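Local coordinates for carboxysome assembly protein CcmN (PDB 7D6C) that helps assemble the carboxysome, its N-terminal domain binding CcmM, which in turn binds RuBisCO, and its C-terminal peptide binding the shell protein CcmK2, at residues F[79-84]-F[91-96]; F[97-102]-F[114-119]. One frame throughout, in Å; residues are numbered along the deposited sequence.

Contact 1: F[79-84]-F[91-96]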
ATOM      1  N   VAL F  79       3.586  -2.457   3.027  1.00 56.76           N
ATOM      2  CA  VAL F  79       4.944  -2.429   2.504  1.00 54.86           C
ATOM      3  C   VAL F  79       4.948  -2.955   1.071  1.00 52.57           C
ATOM      4  O   VAL F  79       4.220  -3.902   0.729  1.00 51.12           O
ATOM      5  CB  VAL F  79       5.860  -3.247   3.425  1.00 52.85           C
ATOM      6  CG1 VAL F  79       7.288  -3.342   2.858  1.00 52.76           C
ATOM      7  CG2 VAL F  79       5.862  -2.612   4.780  1.00 50.97           C
ATOM      8  N   LEU F  80       5.758  -2.329   0.216  1.00 49.35           N
ATOM      9  CA  LEU F  80       5.815  -2.669  -1.202  1.00 50.11           C
ATOM     10  C   LEU F  80       7.255  -2.961  -1.611  1.00 49.94           C
ATOM     11  O   LEU F  80       8.128  -2.092  -1.497  1.00 51.55           O
ATOM     12  CB  LEU F  80       5.246  -1.535  -2.040  1.00 47.70           C
ATOM     13  CG  LEU F  80       5.536  -1.746  -3.505  1.00 47.80           C
ATOM     14  CD1 LEU F  80       4.590  -2.799  -4.006  1.00 50.05           C
ATOM     15  CD2 LEU F  80       5.366  -0.449  -4.247  1.00 50.61           C
ATOM     16  N   ILE F  81       7.506  -4.170  -2.102  1.00 48.66           N
ATOM     17  CA  ILE F  81       8.853  -4.577  -2.502  1.00 54.98           C
ATOM     18  C   ILE F  81       8.810  -5.065  -3.948  1.00 54.08           C
ATOM     19  O   ILE F  81       8.248  -6.132  -4.237  1.00 53.61           O
ATOM     20  CB  ILE F  81       9.440  -5.651  -1.573  1.00 51.45           C
ATOM     21  CG1 ILE F  81       9.561  -5.108  -0.144  1.00 50.75           C
ATOM     22  CG2 ILE F  81      10.795  -6.005  -2.025  1.00 48.34           C
ATOM     23  CD1 ILE F  81       9.990  -6.143   0.893  1.00 45.13           C
ATOM     24  N   VAL F  82       9.397  -4.283  -4.853  1.00 54.07           N
ATOM     25  CA  VAL F  82       9.442  -4.579  -6.278  1.00 56.07           C
ATOM     26  C   VAL F  82      10.895  -4.714  -6.685  1.00 58.43           C
ATOM     27  O   VAL F  82      11.730  -3.904  -6.260  1.00 60.70           O
ATOM     28  CB  VAL F  82       8.779  -3.476  -7.120  1.00 57.01           C
ATOM     29  CG1 VAL F  82       8.981  -3.769  -8.604  1.00 60.18           C
ATOM     30  CG2 VAL F  82       7.320  -3.354  -6.780  1.00 57.63           C
ATOM     31  N   GLY F  83      11.197  -5.716  -7.524  1.00 57.72           N
ATOM     32  CA  GLY F  83      12.534  -5.842  -8.095  1.00 57.82           C
ATOM     33  C   GLY F  83      13.274  -7.015  -7.512  1.00 57.78           C
ATOM     34  O   GLY F  83      12.697  -8.107  -7.512  1.00 60.42           O
ATOM     35  N   GLN F  84      14.515  -6.853  -7.017  1.00 59.74           N
ATOM     36  CA  GLN F  84      15.115  -7.915  -6.214  1.00 55.63           C
ATOM     37  C   GLN F  84      15.633  -7.287  -4.931  1.00 56.72           C
ATOM     38  O   GLN F  84      16.309  -6.254  -4.971  1.00 58.63           O
ATOM     39  CB  GLN F  84      16.287  -8.696  -6.870  1.00 61.46           C
ATOM     40  CG  GLN F  84      16.053  -9.145  -8.285  1.00 64.48           C
ATOM     41  CD  GLN F  84      16.956  -8.375  -9.225  1.00 75.82           C
ATOM     42  OE1 GLN F  84      18.149  -8.227  -8.912  1.00 79.57           O
ATOM     43  NE2 GLN F  84      16.355  -7.646 -10.183  1.00 77.22           N
ATOM     44  N   ALA F  91      15.036  -7.333  10.623  1.00 54.94           N
ATOM     45  CA  ALA F  91      14.688  -5.991  10.176  1.00 55.69           C
ATOM     46  C   ALA F  91      13.209  -5.667  10.441  1.00 55.38           C
ATOM     47  O   ALA F  91      12.378  -6.557  10.651  1.00 53.05           O
ATOM     48  CB  ALA F  91      15.008  -5.840   8.685  1.00 52.08           C
ATOM     49  N   CYS F  92      12.895  -4.361  10.418  1.00 53.20           N
ATOM     50  CA  CYS F  92      11.556  -3.821  10.687  1.00 52.91           C
ATOM     51  C   CYS F  92      11.237  -2.739   9.668  1.00 54.46           C
ATOM     52  O   CYS F  92      11.981  -1.758   9.561  1.00 54.36           O
ATOM     53  CB  CYS F  92      11.462  -3.203  12.072  1.00 51.60           C
ATOM     54  SG  CYS F  92      11.907  -4.258  13.372  1.00 64.65           S
ATOM     55  N   LEU F  93      10.114  -2.875   8.964  1.00 50.12           N
ATOM     56  CA  LEU F  93       9.765  -1.978   7.869  1.00 49.23           C
ATOM     57  C   LEU F  93       8.464  -1.261   8.208  1.00 54.64           C
ATOM     58  O   LEU F  93       7.407  -1.898   8.295  1.00 50.83           O
ATOM     59  CB  LEU F  93       9.628  -2.749   6.565  1.00 51.57           C
ATOM     60  CG  LEU F  93      10.793  -3.618   6.102  1.00 46.32           C
ATOM     61  CD1 LEU F  93      10.564  -3.975   4.638  1.00 49.79           C
ATOM     62  CD2 LEU F  93      12.083  -2.895   6.281  1.00 41.45           C
ATOM     63  N   GLY F  94       8.543   0.063   8.379  1.00 53.65           N
ATOM     64  CA  GLY F  94       7.366   0.834   8.723  1.00 52.81           C
ATOM     65  C   GLY F  94       6.270   0.701   7.683  1.00 51.10           C
ATOM     66  O   GLY F  94       6.501   0.306   6.545  1.00 51.78           O
ATOM     67  N   ALA F  95       5.051   1.027   8.106  1.00 52.62           N
ATOM     68  CA  ALA F  95       3.914   1.065   7.193  1.00 52.38           C
ATOM     69  C   ALA F  95       4.238   1.845   5.924  1.00 52.48           C
ATOM     70  O   ALA F  95       4.857   2.914   5.961  1.00 51.36           O
ATOM     71  CB  ALA F  95       2.703   1.689   7.892  1.00 46.97           C
ATOM     72  N   SER F  96       3.824   1.283   4.792  1.00 53.31           N
ATOM     73  CA  SER F  96       3.953   1.918   3.481  1.00 53.81           C
ATOM     74  C   SER F  96       5.397   2.268   3.127  1.00 56.37           C
ATOM     75  O   SER F  96       5.658   3.223   2.385  1.00 58.55           O
ATOM     76  CB  SER F  96       3.056   3.140   3.393  1.00 52.50           C
ATOM     77  OG  SER F  96       1.745   2.731   3.743  1.00 61.86           O
TER
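Val-79 lays its CG1 methyl against the CD1 methyl of Leu-93, 3.8 Å from carbon to carbon, and the two side chains cross at about a right angle. The division of labour between the branches of Val-79 follows from its first torsion: CG1 stands anti to the backbone N (chi1 176°) and takes the leucine, whereas CG2 faces the backbone beyond it and comes 3.5 Å from the carbonyl O of Gly-94. That oxygen has its polar partner elsewhere, in the hydroxyl of Thr-97. The CB bond of Leu-93 points toward the 79-84 segment, and its CD1 reaches Val-79. The end of Ile-81 adds a looser apolar contact, its CD1 lying 4.4 Å from Leu-93 CD1. Strands 80-82 and 92-93 belong to different walls of a left-handed parallel beta-helix, the three-sided prism built from hexapeptide repeats, and no hydrogen bond joins the two segments. Across them the apolar contacts are those of Val-79 and Ile-81 on Leu-93, in the buried interior of the prism. Leu-99 touches both Ile-81 and Leu-93 from the next coil, while Ile-67 and Ile-69 meet Ile-81 from strand 66-69.

Contact 2: F[97-102]-F[114-119]; sequences TTLVNT and SLLSAE
Strands 98-100 and 115-117, the latter one of the two outermost strands of this wall within the chain, run parallel in register, 4.7 Å apart at closest approach and only 3° from perfect alignment. Four backbone hydrogen bonds join the segments: Thr-98 N to Ser-114 O, Leu-116 N to Thr-98 O, Val-100 N to Leu-116 O, and Ala-118 N to Val-100 O, the last the longest at 3.1 Å. On the inward face Leu-99 and Leu-116 lie side by side and point the same way, their CD2 methyls 3.7 Å apart, and Ile-104 touches both. On the other face Thr-98 lies beside Leu-115, pointing the same way, CG2 to CD1 at 3.8 Å, and Val-100 meets Ser-117, CB to CB at 3.7 Å. This face looks toward a chain of another protein, whose polar and basic side chains hydrogen-bond Thr-98 OG1, consistent with the CcmM-binding role of the N-terminal part of the protein, which this chain represents. Beyond the strand, Thr-102 holds OG1 between its backbone N and carbonyl carbon (chi1 39°) and brings it 2.9 Å from Leu-116 O. The bond is weak, and the hydroxyl proton might instead go to Val-100 O. Thr-102 CG2 meets Ala-118 CB at 3.9 Å. Equivalent strands of successive coils, like side on like, are the hallmark of the left-handed parallel beta-helix.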
ATOM      1  N   THR F  97       6.341   1.488   3.643  1.00 53.74           N
ATOM      2  CA  THR F  97       7.669   1.444   3.058  1.00 54.74           C
ATOM      3  C   THR F  97       7.586   0.983   1.610  1.00 53.74           C
ATOM      4  O   THR F  97       6.816   0.078   1.272  1.00 50.53           O
ATOM      5  CB  THR F  97       8.557   0.473   3.836  1.00 55.76           C
ATOM      6  OG1 THR F  97       8.591   0.840   5.217  1.00 55.78           O
ATOM      7  CG2 THR F  97       9.969   0.463   3.260  1.00 51.14           C
ATOM      8  N   THR F  98       8.415   1.579   0.759  1.00 56.18           N
ATOM      9  CA  THR F  98       8.648   1.074  -0.589  1.00 57.38           C
ATOM     10  C   THR F  98      10.133   0.786  -0.811  1.00 61.09           C
ATOM     11  O   THR F  98      10.974   1.683  -0.656  1.00 60.35           O
ATOM     12  CB  THR F  98       8.132   2.067  -1.615  1.00 54.89           C
ATOM     13  OG1 THR F  98       6.698   2.005  -1.608  1.00 55.74           O
ATOM     14  CG2 THR F  98       8.669   1.717  -2.996  1.00 54.40           C
ATOM     15  N   LEU F  99      10.452  -0.467  -1.170  1.00 57.34           N
ATOM     16  CA  LEU F  99      11.799  -0.865  -1.574  1.00 54.54           C
ATOM     17  C   LEU F  99      11.751  -1.309  -3.023  1.00 53.72           C
ATOM     18  O   LEU F  99      11.038  -2.268  -3.338  1.00 50.93           O
ATOM     19  CB  LEU F  99      12.331  -2.008  -0.718  1.00 53.49           C
ATOM     20  CG  LEU F  99      12.370  -1.881   0.795  1.00 54.55           C
ATOM     21  CD1 LEU F  99      12.767  -3.219   1.412  1.00 55.87           C
ATOM     22  CD2 LEU F  99      13.348  -0.826   1.197  1.00 56.28           C
ATOM     23  N   VAL F 100      12.521  -0.634  -3.888  1.00 60.71           N
ATOM     24  CA  VAL F 100      12.599  -0.931  -5.330  1.00 60.06           C
ATOM     25  C   VAL F 100      14.039  -1.254  -5.692  1.00 58.60           C
ATOM     26  O   VAL F 100      14.869  -0.345  -5.818  1.00 59.74           O
ATOM     27  CB  VAL F 100      12.100   0.227  -6.200  1.00 58.13           C
ATOM     28  CG1 VAL F 100      11.974  -0.253  -7.624  1.00 60.33           C
ATOM     29  CG2 VAL F 100      10.768   0.751  -5.693  1.00 57.83           C
ATOM     30  N   ASN F 101      14.325  -2.539  -5.911  1.00 61.20           N
ATOM     31  CA  ASN F 101      15.681  -3.011  -6.211  1.00 58.06           C
ATOM     32  C   ASN F 101      16.678  -2.527  -5.150  1.00 58.76           C
ATOM     33  O   ASN F 101      17.805  -2.146  -5.464  1.00 62.94           O
ATOM     34  CB  ASN F 101      16.131  -2.576  -7.617  1.00 61.32           C
ATOM     35  CG  ASN F 101      15.367  -3.287  -8.750  1.00 66.90           C
ATOM     36  OD1 ASN F 101      15.213  -4.508  -8.744  1.00 64.95           O
ATOM     37  ND2 ASN F 101      14.901  -2.510  -9.741  1.00 72.02           N
ATOM     38  N   THR F 102      16.255  -2.523  -3.880  1.00 52.63           N
ATOM     39  CA  THR F 102      17.113  -2.119  -2.769  1.00 59.10           C
ATOM     40  C   THR F 102      16.875  -3.029  -1.560  1.00 62.31           C
ATOM     41  O   THR F 102      15.739  -3.450  -1.305  1.00 60.92           O
ATOM     42  CB  THR F 102      16.883  -0.636  -2.380  1.00 63.89           C
ATOM     43  OG1 THR F 102      15.490  -0.318  -2.461  1.00 65.15           O
ATOM     44  CG2 THR F 102      17.637   0.316  -3.304  1.00 66.58           C
ATOM     45  N   SER F 114       8.706   5.346   3.899  1.00 56.67           N
ATOM     46  CA  SER F 114      10.004   5.432   3.235  1.00 55.33           C
ATOM     47  C   SER F 114       9.947   4.937   1.794  1.00 56.76           C
ATOM     48  O   SER F 114       9.186   4.027   1.434  1.00 55.69           O
ATOM     49  CB  SER F 114      11.050   4.634   3.988  1.00 48.83           C
ATOM     50  OG  SER F 114      11.363   5.246   5.225  1.00 55.15           O
ATOM     51  N   LEU F 115      10.781   5.555   0.969  1.00 55.25           N
ATOM     52  CA  LEU F 115      10.809   5.322  -0.469  1.00 58.35           C
ATOM     53  C   LEU F 115      12.263   5.108  -0.854  1.00 60.33           C
ATOM     54  O   LEU F 115      13.046   6.063  -0.873  1.00 61.66           O
ATOM     55  CB  LEU F 115      10.206   6.503  -1.226  1.00 57.99           C
ATOM     56  CG  LEU F 115      10.496   6.495  -2.716  1.00 62.63           C
ATOM     57  CD1 LEU F 115       9.714   5.348  -3.318  1.00 66.16           C
ATOM     58  CD2 LEU F 115      10.125   7.844  -3.361  1.00 66.38           C
ATOM     59  N   LEU F 116      12.632   3.856  -1.118  1.00 56.66           N
ATOM     60  CA  LEU F 116      13.999   3.487  -1.466  1.00 59.15           C
ATOM     61  C   LEU F 116      13.980   2.850  -2.853  1.00 64.50           C
ATOM     62  O   LEU F 116      13.473   1.731  -3.010  1.00 64.98           O
ATOM     63  CB  LEU F 116      14.578   2.532  -0.423  1.00 57.58           C
ATOM     64  CG  LEU F 116      15.252   3.135   0.815  1.00 53.71           C
ATOM     65  CD1 LEU F 116      14.420   4.238   1.429  1.00 57.25           C
ATOM     66  CD2 LEU F 116      15.527   2.075   1.865  1.00 45.30           C
ATOM     67  N   SER F 117      14.529   3.550  -3.856  1.00 61.92           N
ATOM     68  CA  SER F 117      14.429   3.103  -5.249  1.00 65.65           C
ATOM     69  C   SER F 117      15.726   3.373  -6.002  1.00 72.91           C
ATOM     70  O   SER F 117      16.079   4.534  -6.233  1.00 75.88           O
ATOM     71  CB  SER F 117      13.263   3.777  -5.963  1.00 63.05           C
ATOM     72  OG  SER F 117      13.425   3.693  -7.368  1.00 67.45           O
ATOM     73  N   ALA F 118      16.405   2.298  -6.414  1.00 72.70           N
ATOM     74  CA  ALA F 118      17.500   2.327  -7.374  1.00 79.14           C
ATOM     75  C   ALA F 118      17.010   1.830  -8.735  1.00 89.00           C
ATOM     76  O   ALA F 118      16.049   1.060  -8.828  1.00 81.77           O
ATOM     77  CB  ALA F 118      18.673   1.468  -6.881  1.00 80.70           C
ATOM     78  N   GLU F 119      17.705   2.267  -9.797  1.00102.79           N
ATOM     79  CA  GLU F 119      17.242   2.037 -11.172  1.00106.68           C
ATOM     80  C   GLU F 119      17.280   0.557 -11.536  1.00105.72           C
ATOM     81  O   GLU F 119      16.310   0.013 -12.086  1.00104.19           O
ATOM     82  CB  GLU F 119      18.094   2.840 -12.167  1.00103.41           C
ATOM     83  CG  GLU F 119      18.195   4.336 -11.878  1.00101.66           C
ATOM     84  CD  GLU F 119      19.176   4.651 -10.756  1.00105.27           C
ATOM     85  OE1 GLU F 119      20.287   4.072 -10.750  1.00 96.58           O
ATOM     86  OE2 GLU F 119      18.815   5.457  -9.864  1.00105.23           O
TER

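Following the chain from the N terminus, strand 80-82 leads through a corner at Gly-83 and Gln-84 to strand 85-87 and then to 92-93, where contact 1 closes across the interior of the coil. The chain next returns to the first wall as strand 98-100, turns again by way of strand 109-110, and comes back at 115-117 to close contact 2. The two loops lie in series, neither nested nor crossed. Contact 1 joins different walls of one coil, contact 2 the same wall of successive coils. Segment 97-102 couples them: Leu-80 probably hydrogen-bonds through its N to Thr-97 O, and Asn-101 OD1 accepts from Gln-84 N at the corner.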